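PDB 5WYB: probable enoyl-CoA hydratase/isomerase from Pseudomonas aeruginosa PA14, which probably acts as a hydro-lyase of the crotonase-like enoyl-CoA hydratase/isomerase family, adding water to or removing it from acyl-CoA substrates. Local coordinates for the interface of chains A and B. Coordinates in Å, arbitrary orientation; residue numbers count along the deposited sequence, not the author numbering. Chains: chain A/B, Probable enoyl-CoA hydratase/isomerase.

The interface of chains A and B. Residues chain A 168, 171-172, 175-176, 178; chain B 133, 207, 211.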
loop_
_atom_site.group_PDB
_atom_site.type_symbol
_atom_site.label_atom_id
_atom_site.label_comp_id
_atom_site.label_asym_id
_atom_site.label_seq_id
_atom_site.Cartn_x
_atom_site.Cartn_y
_atom_site.Cartn_z
ATOM N N GLY A 168 0.977 -7.439 21.130
ATOM C CA GLY A 168 1.431 -7.910 22.434
ATOM C C GLY A 168 0.919 -9.296 22.774
ATOM O O GLY A 168 1.690 -10.194 23.118
ATOM N N LYS A 171 2.131 -12.215 20.213
ATOM C CA LYS A 171 3.434 -12.828 20.420
ATOM C C LYS A 171 3.583 -13.399 21.817
ATOM O O LYS A 171 4.492 -14.203 22.053
ATOM C CB LYS A 171 4.561 -11.842 20.107
ATOM C CG LYS A 171 4.382 -10.433 20.574
ATOM C CD LYS A 171 5.406 -9.528 19.904
ATOM C CE LYS A 171 4.988 -9.096 18.509
ATOM N NZ LYS A 171 5.780 -7.903 18.096
ATOM N N ARG A 172 2.652 -13.106 22.704
ATOM C CA ARG A 172 2.616 -13.756 23.967
ATOM C C ARG A 172 2.216 -15.201 23.676
ATOM O O ARG A 172 2.759 -16.095 24.245
ATOM C CB ARG A 172 1.668 -13.091 24.928
ATOM C CG ARG A 172 2.275 -12.887 26.259
ATOM C CD ARG A 172 1.278 -12.538 27.314
ATOM N NE ARG A 172 1.384 -13.441 28.425
ATOM C CZ ARG A 172 0.891 -13.207 29.614
ATOM N NH1 ARG A 172 0.271 -12.089 29.859
ATOM N NH2 ARG A 172 1.045 -14.098 30.546
ATOM N N LEU A 175 5.199 -16.445 20.345
ATOM C CA LEU A 175 6.623 -16.371 20.649
ATOM C C LEU A 175 6.929 -16.910 22.040
ATOM O O LEU A 175 8.030 -17.411 22.289
ATOM C CB LEU A 175 7.104 -14.928 20.507
ATOM C CG LEU A 175 7.699 -14.501 19.162
ATOM C CD1 LEU A 175 7.069 -15.228 17.972
ATOM C CD2 LEU A 175 7.561 -13.011 18.994
ATOM N N CYS A 176 5.970 -16.823 22.960
ATOM C CA CYS A 176 6.166 -17.321 24.314
ATOM C C CYS A 176 5.469 -18.648 24.568
ATOM O O CYS A 176 5.649 -19.221 25.648
ATOM C CB CYS A 176 5.685 -16.288 25.335
ATOM S SG CYS A 176 6.513 -14.688 25.212
ATOM N N GLU A 178 2.448 -19.311 25.259
ATOM C CA GLU A 178 1.450 -19.286 26.324
ATOM C C GLU A 178 0.059 -19.485 25.740
ATOM O O GLU A 178 -0.328 -18.796 24.792
ATOM C CB GLU A 178 1.512 -17.969 27.094
ATOM C CG GLU A 178 2.819 -17.754 27.817
ATOM C CD GLU A 178 2.700 -16.751 28.947
ATOM O OE1 GLU A 178 1.769 -15.918 28.916
ATOM O OE2 GLU A 178 3.538 -16.803 29.869
ATOM N N ILE B 133 6.447 -6.910 24.431
ATOM C CA ILE B 133 5.448 -7.109 25.474
ATOM C C ILE B 133 5.714 -6.141 26.617
ATOM O O ILE B 133 6.864 -5.809 26.927
ATOM C CB ILE B 133 5.443 -8.570 25.977
ATOM C CG1 ILE B 133 5.279 -9.541 24.803
ATOM C CG2 ILE B 133 4.333 -8.789 26.994
ATOM C CD1 ILE B 133 5.609 -10.976 25.134
ATOM N N LEU B 207 8.872 -14.429 32.210
ATOM C CA LEU B 207 8.319 -14.559 30.867
ATOM C C LEU B 207 9.427 -14.685 29.830
ATOM O O LEU B 207 9.275 -15.419 28.850
ATOM C CB LEU B 207 7.413 -13.369 30.549
ATOM C CG LEU B 207 6.664 -13.432 29.222
ATOM C CD1 LEU B 207 5.947 -14.756 29.072
ATOM C CD2 LEU B 207 5.687 -12.280 29.085
ATOM N N VAL B 211 10.573 -18.035 26.784
ATOM C CA VAL B 211 10.989 -17.880 25.393
ATOM C C VAL B 211 12.196 -18.751 25.089
ATOM O O VAL B 211 12.289 -19.351 24.012
ATOM C CB VAL B 211 11.267 -16.401 25.090
ATOM C CG1 VAL B 211 11.775 -16.246 23.667
ATOM C CG2 VAL B 211 10.000 -15.602 25.325
#
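A:Cys176 meets B:Ile133, B:Leu207 and B:Val211 in a small, mainly apolar patch of a subunit interface between two copies of the protein; it joins neighbours in the deposited six-chain assembly, in keeping with the oligomers typical of crotonase-like enzymes. The A:Cys176 thiol sulphur, anti to its own carbonyl carbon (chi1 -59°), points into the group of three aliphatic side chains. Its SG lies 3.6 Å from B:Val211 CG2. The tip of B:Ile133, CD1, and the methyl CD1 of B:Leu207 are its other neighbours. B:Ile133 reaches in with CG1 and CD1 extended (chi2 165°), and crosses the side chain of A:Arg172 at about a right angle, CD1 touching the aliphatic CG at 4.0 Å. The arginine chain bends at chi3, and its guanidinium pairs within chain A. It meets A:Glu178 side-on in a salt bridge, NE and NH2 both donating to the one carboxylate oxygen OE1, with NH2 to OE1 at 2.5 Å. NH2 uses the syn lone pair of OE1, whereas NE comes from above the carboxylate plane, 39° out of it. This double grip would tie down OE1 and may partly offset the carboxylate's charge. The methyl CD1 of B:Leu207 lies against the other oxygen of A:Glu178, OE2, at 3.3 Å, the two side chains meeting at a slant. Across this patch the chains meet by van der Waals packing. A:Arg172 belongs to helix 167-174, and A:Cys176 and A:Glu178 to the loop that follows; opposite, B:Ile133 begins strand 133-137, and B:Leu207 and B:Val211 lie one turn apart at the C-terminal end of helix 200-211.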